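Local coordinates for protein TssK (Serratia sp. FS14, PDB 5Y0E) that probably serves as a trimeric baseplate component of the bacterial type VI secretion system, where TssK proteins link the baseplate to the membrane complex, at residues 384-393 / 405-415; 42-51 / 61-72. All coordinates share one frame; numbering follows the deposited sequence.

In the fold
Neighbouring antiparallel strands, joined through their backbones and told apart by their side chains, recur at two distant places in this chain. Contact 2 (42-51 / 61-72) belongs to a three-stranded sheet in the N-terminal part, its centre about 16 Å from the centre of the chain, where the second subunit touches it. Contact 1 (384-393 / 405-415) forms the edge of an eight-stranded sheet in the C-terminal part, its centre about 33 Å from the chain's centre, and no other chain of the assembly reaches it. The two lie on opposite sides of the chain's centre, their own centres about 47 Å apart and their nearest atoms about 30 Å apart, with helices 197-222 and 229-253 among those between them in sequence.

Contact 1 of 2, residues 384-393 / 405-415; sequences GIGLRTMPVA and YFELEKGGDLW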
loop_
_atom_site.group_PDB
_atom_site.type_symbol
_atom_site.label_atom_id
_atom_site.label_comp_id
_atom_site.label_asym_id
_atom_site.label_seq_id
_atom_site.Cartn_x
_atom_site.Cartn_y
_atom_site.Cartn_z
ATOM N N GLY A 384 -37.026 12.105 22.585
ATOM C CA GLY A 384 -35.685 11.581 22.662
ATOM C C GLY A 384 -34.854 12.565 23.446
ATOM O O GLY A 384 -35.372 13.422 24.145
ATOM N N ILE A 385 -33.549 12.440 23.360
ATOM C CA ILE A 385 -32.719 13.405 24.070
ATOM C C ILE A 385 -32.951 14.794 23.487
ATOM O O ILE A 385 -33.067 14.964 22.268
ATOM C CB ILE A 385 -31.238 12.996 24.016
ATOM C CG1 ILE A 385 -31.004 11.770 24.885
ATOM C CG2 ILE A 385 -30.367 14.110 24.520
ATOM C CD1 ILE A 385 -30.841 10.519 24.115
ATOM N N GLY A 386 -33.071 15.792 24.362
ATOM C CA GLY A 386 -33.378 17.125 23.913
ATOM C C GLY A 386 -32.191 17.807 23.264
ATOM O O GLY A 386 -31.035 17.567 23.589
ATOM N N LEU A 387 -32.508 18.687 22.331
ATOM C CA LEU A 387 -31.534 19.481 21.605
ATOM C C LEU A 387 -31.768 20.944 21.931
ATOM O O LEU A 387 -32.864 21.459 21.731
ATOM C CB LEU A 387 -31.634 19.243 20.104
ATOM C CG LEU A 387 -31.468 17.762 19.788
ATOM C CD1 LEU A 387 -31.991 17.378 18.418
ATOM C CD2 LEU A 387 -30.015 17.436 19.941
ATOM N N ARG A 388 -30.740 21.606 22.431
ATOM C CA ARG A 388 -30.809 23.003 22.818
ATOM C C ARG A 388 -29.959 23.796 21.838
ATOM O O ARG A 388 -28.789 23.471 21.624
ATOM C CB ARG A 388 -30.315 23.177 24.251
ATOM C CG ARG A 388 -30.005 24.596 24.666
ATOM C CD ARG A 388 -29.520 24.618 26.112
ATOM N NE ARG A 388 -30.369 23.799 26.978
ATOM C CZ ARG A 388 -31.488 24.236 27.548
ATOM N NH1 ARG A 388 -32.207 23.428 28.319
ATOM N NH2 ARG A 388 -31.886 25.486 27.339
ATOM N N THR A 389 -30.551 24.824 21.243
ATOM C CA THR A 389 -29.805 25.725 20.377
ATOM C C THR A 389 -28.704 26.422 21.160
ATOM O O THR A 389 -28.894 26.824 22.304
ATOM C CB THR A 389 -30.748 26.760 19.762
ATOM O OG1 THR A 389 -31.615 26.112 18.833
ATOM C CG2 THR A 389 -29.984 27.821 19.032
ATOM N N MET A 390 -27.573 26.544 20.566
ATOM C CA MET A 390 -26.522 27.255 21.252
ATOM C C MET A 390 -26.356 28.631 20.641
ATOM O O MET A 390 -26.218 28.754 19.422
ATOM C CB MET A 390 -25.214 26.485 21.167
ATOM C CG MET A 390 -25.325 25.047 21.596
ATOM S SD MET A 390 -23.749 24.187 21.512
ATOM C CE MET A 390 -22.842 24.918 22.845
ATOM N N PRO A 391 -26.378 29.662 21.419
ATOM C CA PRO A 391 -26.323 31.008 20.842
ATOM C C PRO A 391 -24.923 31.418 20.434
ATOM O O PRO A 391 -24.765 32.245 19.534
ATOM C CB PRO A 391 -26.876 31.890 21.965
ATOM C CG PRO A 391 -27.501 30.944 22.945
ATOM C CD PRO A 391 -26.734 29.678 22.841
ATOM N N VAL A 392 -23.902 30.870 21.082
ATOM C CA VAL A 392 -22.539 30.960 20.580
ATOM C C VAL A 392 -22.009 29.557 20.392
ATOM O O VAL A 392 -22.249 28.672 21.217
ATOM C CB VAL A 392 -21.583 31.763 21.486
ATOM C CG1 VAL A 392 -22.221 33.005 21.929
ATOM C CG2 VAL A 392 -21.102 30.940 22.662
ATOM N N ALA A 393 -21.303 29.369 19.335
ATOM C CA ALA A 393 -20.802 28.050 19.051
ATOM C C ALA A 393 -19.599 27.769 19.925
ATOM O O ALA A 393 -18.868 28.685 20.285
ATOM C CB ALA A 393 -20.418 27.936 17.589
ATOM N N TYR A 405 -25.897 25.192 15.849
ATOM C CA TYR A 405 -25.260 24.283 16.777
ATOM C C TYR A 405 -26.248 23.967 17.874
ATOM O O TYR A 405 -26.729 24.870 18.560
ATOM C CB TYR A 405 -23.986 24.894 17.336
ATOM C CG TYR A 405 -22.959 25.009 16.272
ATOM C CD1 TYR A 405 -23.019 26.026 15.329
ATOM C CD2 TYR A 405 -21.946 24.081 16.177
ATOM C CE1 TYR A 405 -22.099 26.112 14.343
ATOM C CE2 TYR A 405 -21.020 24.160 15.194
ATOM C CZ TYR A 405 -21.097 25.167 14.276
ATOM O OH TYR A 405 -20.142 25.218 13.306
ATOM N N PHE A 406 -26.564 22.697 18.015
ATOM C CA PHE A 406 -27.496 22.226 19.018
ATOM C C PHE A 406 -26.723 21.419 20.036
ATOM O O PHE A 406 -26.050 20.453 19.679
ATOM C CB PHE A 406 -28.586 21.377 18.381
ATOM C CG PHE A 406 -29.399 22.113 17.386
ATOM C CD1 PHE A 406 -30.490 22.848 17.783
ATOM C CD2 PHE A 406 -29.071 22.078 16.052
ATOM C CE1 PHE A 406 -31.243 23.526 16.878
ATOM C CE2 PHE A 406 -29.831 22.764 15.133
ATOM C CZ PHE A 406 -30.921 23.485 15.550
ATOM N N GLU A 407 -26.802 21.818 21.289
ATOM C CA GLU A 407 -26.292 20.975 22.351
ATOM C C GLU A 407 -27.356 19.955 22.726
ATOM O O GLU A 407 -28.553 20.248 22.693
ATOM C CB GLU A 407 -25.900 21.821 23.555
ATOM C CG GLU A 407 -25.200 21.069 24.663
ATOM C CD GLU A 407 -24.314 21.980 25.497
ATOM O OE1 GLU A 407 -24.536 23.210 25.464
ATOM O OE2 GLU A 407 -23.396 21.465 26.169
ATOM N N LEU A 408 -26.917 18.741 23.039
ATOM C CA LEU A 408 -27.809 17.727 23.574
ATOM C C LEU A 408 -28.072 17.996 25.047
ATOM O O LEU A 408 -27.162 18.350 25.799
ATOM C CB LEU A 408 -27.212 16.338 23.403
ATOM C CG LEU A 408 -27.378 15.712 22.020
ATOM C CD1 LEU A 408 -26.522 16.400 20.990
ATOM C CD2 LEU A 408 -27.043 14.243 22.064
ATOM N N GLU A 409 -29.338 17.943 25.425
ATOM C CA GLU A 409 -29.715 18.225 26.789
ATOM C C GLU A 409 -29.433 17.023 27.608
ATOM O O GLU A 409 -29.896 15.944 27.308
ATOM C CB GLU A 409 -31.186 18.577 26.892
ATOM C CG GLU A 409 -31.624 19.680 25.953
ATOM C CD GLU A 409 -32.864 20.406 26.426
ATOM O OE1 GLU A 409 -33.809 19.744 26.878
ATOM O OE2 GLU A 409 -32.894 21.643 26.349
ATOM N N LYS A 410 -28.641 17.220 28.640
ATOM C CA LYS A 410 -28.308 16.148 29.529
ATOM C C LYS A 410 -29.302 16.194 30.658
ATOM O O LYS A 410 -29.832 17.233 30.993
ATOM C CB LYS A 410 -26.897 16.323 30.047
ATOM C CG LYS A 410 -25.906 16.687 28.961
ATOM C CD LYS A 410 -24.483 16.399 29.385
ATOM C CE LYS A 410 -24.344 14.982 29.888
ATOM N NZ LYS A 410 -23.026 14.397 29.545
ATOM N N GLY A 411 -29.554 15.046 31.251
ATOM C CA GLY A 411 -30.522 14.969 32.314
ATOM C C GLY A 411 -31.630 14.037 31.891
ATOM O O GLY A 411 -31.694 13.598 30.759
ATOM N N GLY A 412 -32.509 13.715 32.819
ATOM C CA GLY A 412 -33.598 12.814 32.521
ATOM C C GLY A 412 -33.171 11.394 32.771
ATOM O O GLY A 412 -32.072 11.143 33.211
ATOM N N ASP A 413 -34.056 10.455 32.489
ATOM C CA ASP A 413 -33.742 9.064 32.698
ATOM C C ASP A 413 -33.174 8.487 31.417
ATOM O O ASP A 413 -32.369 7.573 31.445
ATOM C CB ASP A 413 -34.987 8.293 33.156
ATOM C CG ASP A 413 -35.547 8.805 34.491
ATOM O OD1 ASP A 413 -35.624 10.041 34.673
ATOM O OD2 ASP A 413 -35.911 7.972 35.354
ATOM N N LEU A 414 -33.527 9.070 30.276
ATOM C CA LEU A 414 -33.020 8.575 28.991
ATOM C C LEU A 414 -31.525 8.699 28.875
ATOM O O LEU A 414 -30.875 7.854 28.284
ATOM C CB LEU A 414 -33.678 9.261 27.818
ATOM C CG LEU A 414 -33.079 8.779 26.509
ATOM C CD1 LEU A 414 -33.321 7.299 26.293
ATOM C CD2 LEU A 414 -33.664 9.577 25.371
ATOM N N TRP A 415 -30.968 9.754 29.450
ATOM C CA TRP A 415 -29.537 9.925 29.472
ATOM C C TRP A 415 -28.794 8.700 30.020
ATOM O O TRP A 415 -27.818 8.267 29.432
ATOM C CB TRP A 415 -29.164 11.158 30.273
ATOM C CG TRP A 415 -27.773 11.507 30.038
ATOM C CD1 TRP A 415 -26.800 11.658 30.963
ATOM C CD2 TRP A 415 -27.164 11.711 28.768
ATOM N NE1 TRP A 415 -25.613 11.963 30.346
ATOM C CE2 TRP A 415 -25.818 11.997 28.993
ATOM C CE3 TRP A 415 -27.633 11.686 27.462
ATOM C CZ2 TRP A 415 -24.939 12.249 27.964
ATOM C CZ3 TRP A 415 -26.768 11.936 26.453
ATOM C CH2 TRP A 415 -25.437 12.217 26.701
#
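Ile-385 opens the pairing of 384-393 with 405-415 by packing against Leu-414 and Trp-415. Its CG1 branch, set beside the backbone N (chi1 -71°), carries CD1 to Leu-414 CD2, the two side chains crossing at about a right angle, while CG1 itself meets the edge of the Trp-415 ring. The other branch, CG2, lies 4.0 Å from Leu-408 CB. At Gly-386 the carbonyl O accepts the amide N of Glu-409, and the Glu-409 side chain passes close over this glycine. Leu-387 turns to the opposite face from Arg-388 and runs alongside Leu-408, its CD2 3.8 Å from Leu-408 CG; Met-366 and Ile-368 of strand 366-370 pack against Leu-387 as well. Arg-388 forms the hydrogen-bonded pair with Glu-407: its N reaches Glu-407 O in an almost straight bond (175°), and its O takes the N of Glu-407. The side chain leaves with CG anti to the backbone N (chi1 165°) and bends at chi3, bringing NH1 within 2.7 Å of Glu-409 OE2 in a salt bridge; the carboxylate oxygen lies over one guanidinium face. Thr-389 places OG1 3.3 Å from Phe-406 CE1, obliquely to the ring. Met-390 N closes the pairing on Tyr-405 O, and its thioether runs on beside Glu-407 CB. Finally Ala-393 sets CB over the centre of the Tyr-405 ring, a CH-pi contact 4.0 Å from the centroid, while Tyr-405 OH bonds His-400 N. Chemically, backbone bonds join this edge strand to the sheet, leucines and phenylalanine face strand 366-370 and helix 355-365, and the charged pair occupies the other face, where opposite charges would probably favour the ionised forms of both groups.

Contact 2 of 2, residues 42-51 / 61-72; sequences FWGFLTLDLD and ALNAASGIMPDG
Thr-47 and Ser-66 meet through their hydroxyls. The register puts both side chains on the same face, and with each hydroxyl set between its own backbone N and carbonyl carbon the two oxygens are turned to each other; the modelled OG1 to OG distance is too short to be read literally. The carbonyl O of Ser-66 is shared: Leu-46 N donates to Ser-66 O at 2.8 Å, and a weak bond from Thr-47 N ends on the same oxygen. On the Phe-45 face, Leu-48 takes the rotamer with CG anti to its backbone N (chi1 -173°), which brings CD1 against both Leu-62 CD2 and Ala-65 CB, 3.9 Å from each. Its CD2 covers the centre of one face of the Phe-45 ring, whose CE1 also touches Ala-65 CB. Toward Asp-51, Asn-63 lays its CB against Asp-49 OD2 and offers ND2 to the same oxygen in a weak bond of 3.3 Å, with carboxylate and amide planes 60° apart. Asp-51 N binds Ala-61 O nearly straight (176°), whereas its carboxylate turns to Thr-53 and Leu-54. At the Phe-42 end, that residue presents its ring edge to Ile-68 CG2 and to Pro-70 O, 3.5 Å from CE1, and Trp-43 crosses Pro-70 at about a right angle, its NE1 bonded to Asp-292. His-38 and Ala-37 of the second subunit pack on Ile-68 and Leu-46. Two classic beta bulges, Leu-46 and Thr-47 opposite Ser-66 and Asn-63 and Ala-64 opposite Asp-49, thus interrupt the pair, and antiparallel strands 44-50, 62-68 and 74-78 lie side by side in chain order, as in a beta meander.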
loop_
_atom_site.group_PDB
_atom_site.type_symbol
_atom_site.label_atom_id
_atom_site.label_comp_id
_atom_site.label_asym_id
_atom_site.label_seq_id
_atom_site.Cartn_x
_atom_site.Cartn_y
_atom_site.Cartn_z
ATOM N N PHE A 42 8.468 -12.777 9.189
ATOM C CA PHE A 42 7.653 -13.954 8.926
ATOM C C PHE A 42 7.060 -14.583 10.176
ATOM O O PHE A 42 6.182 -15.434 10.049
ATOM C CB PHE A 42 8.484 -14.992 8.194
ATOM C CG PHE A 42 9.728 -15.387 8.921
ATOM C CD1 PHE A 42 9.689 -16.307 9.939
ATOM C CD2 PHE A 42 10.938 -14.850 8.577
ATOM C CE1 PHE A 42 10.812 -16.663 10.600
ATOM C CE2 PHE A 42 12.071 -15.217 9.248
ATOM C CZ PHE A 42 12.005 -16.121 10.253
ATOM N N TRP A 43 7.520 -14.196 11.360
ATOM C CA TRP A 43 7.046 -14.731 12.622
ATOM C C TRP A 43 5.975 -13.832 13.209
ATOM O O TRP A 43 5.923 -12.643 12.918
ATOM C CB TRP A 43 8.195 -14.861 13.608
ATOM C CG TRP A 43 8.796 -13.556 13.946
ATOM C CD1 TRP A 43 8.523 -12.784 15.031
ATOM C CD2 TRP A 43 9.760 -12.841 13.180
ATOM N NE1 TRP A 43 9.266 -11.644 14.994
ATOM C CE2 TRP A 43 10.041 -11.657 13.873
ATOM C CE3 TRP A 43 10.421 -13.094 11.978
ATOM C CZ2 TRP A 43 10.954 -10.727 13.408
ATOM C CZ3 TRP A 43 11.316 -12.180 11.515
ATOM C CH2 TRP A 43 11.581 -11.003 12.225
ATOM N N GLY A 44 5.120 -14.405 14.025
ATOM C CA GLY A 44 4.147 -13.647 14.770
ATOM C C GLY A 44 2.866 -14.421 14.869
ATOM O O GLY A 44 2.801 -15.582 14.493
ATOM N N PHE A 45 1.828 -13.765 15.355
ATOM C CA PHE A 45 0.509 -14.362 15.491
ATOM C C PHE A 45 -0.377 -13.979 14.326
ATOM O O PHE A 45 -0.385 -12.832 13.887
ATOM C CB PHE A 45 -0.185 -13.928 16.784
ATOM C CG PHE A 45 0.421 -14.504 17.992
ATOM C CD1 PHE A 45 0.082 -15.770 18.406
ATOM C CD2 PHE A 45 1.358 -13.804 18.704
ATOM C CE1 PHE A 45 0.661 -16.321 19.499
ATOM C CE2 PHE A 45 1.941 -14.353 19.806
ATOM C CZ PHE A 45 1.592 -15.618 20.200
ATOM N N LEU A 46 -1.123 -14.959 13.841
ATOM C CA LEU A 46 -2.304 -14.715 13.042
ATOM C C LEU A 46 -3.521 -14.516 13.906
ATOM O O LEU A 46 -4.390 -13.720 13.577
ATOM C CB LEU A 46 -2.574 -15.889 12.116
ATOM C CG LEU A 46 -1.643 -16.001 10.948
ATOM C CD1 LEU A 46 -1.714 -17.402 10.484
ATOM C CD2 LEU A 46 -2.117 -15.044 9.891
ATOM N N THR A 47 -3.612 -15.283 14.975
ATOM C CA THR A 47 -4.735 -15.251 15.881
ATOM C C THR A 47 -4.205 -15.435 17.290
ATOM O O THR A 47 -3.179 -16.080 17.505
ATOM C CB THR A 47 -5.768 -16.334 15.554
ATOM O OG1 THR A 47 -5.139 -17.615 15.505
ATOM C CG2 THR A 47 -6.408 -16.059 14.239
ATOM N N LEU A 48 -4.907 -14.843 18.245
ATOM C CA LEU A 48 -4.476 -14.866 19.637
ATOM C C LEU A 48 -5.707 -14.610 20.477
ATOM O O LEU A 48 -6.322 -13.555 20.350
ATOM C CB LEU A 48 -3.408 -13.812 19.903
ATOM C CG LEU A 48 -2.740 -13.817 21.255
ATOM C CD1 LEU A 48 -2.463 -15.223 21.655
ATOM C CD2 LEU A 48 -1.460 -13.092 21.168
ATOM N N ASP A 49 -6.087 -15.575 21.305
ATOM C CA ASP A 49 -7.244 -15.423 22.171
ATOM C C ASP A 49 -6.834 -15.700 23.605
ATOM O O ASP A 49 -6.665 -16.855 24.002
ATOM C CB ASP A 49 -8.384 -16.339 21.761
ATOM C CG ASP A 49 -9.649 -16.058 22.552
ATOM O OD1 ASP A 49 -9.741 -14.994 23.197
ATOM O OD2 ASP A 49 -10.563 -16.902 22.535
ATOM N N LEU A 50 -6.710 -14.642 24.384
ATOM C CA LEU A 50 -6.378 -14.787 25.784
ATOM C C LEU A 50 -7.636 -15.073 26.593
ATOM O O LEU A 50 -8.696 -14.495 26.349
ATOM C CB LEU A 50 -5.693 -13.518 26.269
ATOM C CG LEU A 50 -4.855 -13.635 27.512
ATOM C CD1 LEU A 50 -3.690 -12.712 27.360
ATOM C CD2 LEU A 50 -5.700 -13.253 28.702
ATOM N N ASP A 51 -7.529 -15.985 27.548
ATOM C CA ASP A 51 -8.681 -16.288 28.383
ATOM C C ASP A 51 -8.784 -15.256 29.491
ATOM O O ASP A 51 -7.942 -15.202 30.392
ATOM C CB ASP A 51 -8.603 -17.686 28.971
ATOM C CG ASP A 51 -9.854 -18.039 29.734
ATOM O OD1 ASP A 51 -10.966 -17.753 29.233
ATOM O OD2 ASP A 51 -9.734 -18.574 30.842
ATOM N N ALA A 61 -3.584 -17.433 30.388
ATOM C CA ALA A 61 -3.964 -18.599 29.618
ATOM C C ALA A 61 -4.424 -18.190 28.226
ATOM O O ALA A 61 -5.171 -17.225 28.065
ATOM C CB ALA A 61 -5.059 -19.372 30.331
ATOM N N LEU A 62 -4.002 -18.950 27.225
ATOM C CA LEU A 62 -4.431 -18.735 25.850
ATOM C C LEU A 62 -5.544 -19.707 25.502
ATOM O O LEU A 62 -5.325 -20.911 25.494
ATOM C CB LEU A 62 -3.267 -18.921 24.891
ATOM C CG LEU A 62 -2.111 -18.027 25.265
ATOM C CD1 LEU A 62 -0.980 -18.206 24.300
ATOM C CD2 LEU A 62 -2.594 -16.610 25.272
ATOM N N ASN A 63 -6.732 -19.182 25.209
ATOM C CA ASN A 63 -7.790 -20.018 24.646
ATOM C C ASN A 63 -7.338 -20.683 23.347
ATOM O O ASN A 63 -7.534 -21.883 23.149
ATOM C CB ASN A 63 -9.043 -19.181 24.388
ATOM C CG ASN A 63 -9.894 -18.988 25.618
ATOM O OD1 ASN A 63 -9.963 -19.853 26.481
ATOM N ND2 ASN A 63 -10.570 -17.853 25.692
ATOM N N ALA A 64 -6.731 -19.911 22.452
ATOM C CA ALA A 64 -6.394 -20.345 21.108
ATOM C C ALA A 64 -5.340 -19.401 20.557
ATOM O O ALA A 64 -5.238 -18.257 20.992
ATOM C CB ALA A 64 -7.624 -20.352 20.205
ATOM N N ALA A 65 -4.566 -19.885 19.593
ATOM C CA ALA A 65 -3.579 -19.048 18.929
ATOM C C ALA A 65 -3.061 -19.764 17.693
ATOM O O ALA A 65 -3.089 -20.990 17.615
ATOM C CB ALA A 65 -2.419 -18.715 19.862
ATOM N N SER A 66 -2.569 -18.987 16.734
ATOM C CA SER A 66 -1.909 -19.559 15.571
ATOM C C SER A 66 -0.896 -18.565 15.036
ATOM O O SER A 66 -1.042 -17.356 15.209
ATOM C CB SER A 66 -2.912 -19.941 14.490
ATOM O OG SER A 66 -3.695 -18.834 14.121
ATOM N N GLY A 67 0.127 -19.080 14.387
ATOM C CA GLY A 67 1.147 -18.189 13.892
ATOM C C GLY A 67 2.410 -18.957 13.567
ATOM O O GLY A 67 2.366 -20.142 13.281
ATOM N N ILE A 68 3.527 -18.251 13.637
ATOM C CA ILE A 68 4.834 -18.789 13.311
ATOM C C ILE A 68 5.856 -18.274 14.314
ATOM O O ILE A 68 5.914 -17.075 14.594
ATOM C CB ILE A 68 5.238 -18.409 11.878
ATOM C CG1 ILE A 68 4.478 -19.278 10.892
ATOM C CG2 ILE A 68 6.702 -18.621 11.669
ATOM C CD1 ILE A 68 4.149 -18.589 9.647
ATOM N N MET A 69 6.661 -19.168 14.837
ATOM C CA MET A 69 7.681 -18.816 15.792
ATOM C C MET A 69 8.885 -18.238 15.079
ATOM O O MET A 69 9.048 -18.404 13.875
ATOM C CB MET A 69 8.079 -20.043 16.598
ATOM C CG MET A 69 6.929 -20.625 17.404
ATOM S SD MET A 69 6.254 -19.535 18.685
ATOM C CE MET A 69 7.657 -19.404 19.735
ATOM N N PRO A 70 9.737 -17.519 15.795
ATOM C CA PRO A 70 10.885 -16.898 15.133
ATOM C C PRO A 70 11.805 -17.879 14.463
ATOM O O PRO A 70 12.506 -17.497 13.525
ATOM C CB PRO A 70 11.579 -16.160 16.278
ATOM C CG PRO A 70 10.482 -15.790 17.138
ATOM C CD PRO A 70 9.489 -16.914 17.107
ATOM N N ASP A 71 11.833 -19.125 14.905
ATOM C CA ASP A 71 12.686 -20.126 14.292
ATOM C C ASP A 71 12.046 -20.785 13.078
ATOM O O ASP A 71 12.652 -21.678 12.496
ATOM C CB ASP A 71 13.072 -21.193 15.307
ATOM C CG ASP A 71 11.936 -22.095 15.643
ATOM O OD1 ASP A 71 10.775 -21.709 15.428
ATOM O OD2 ASP A 71 12.203 -23.190 16.140
ATOM N N GLY A 72 10.848 -20.369 12.694
ATOM C CA GLY A 72 10.190 -20.847 11.503
ATOM C C GLY A 72 9.054 -21.808 11.757
ATOM O O GLY A 72 8.392 -22.229 10.808
#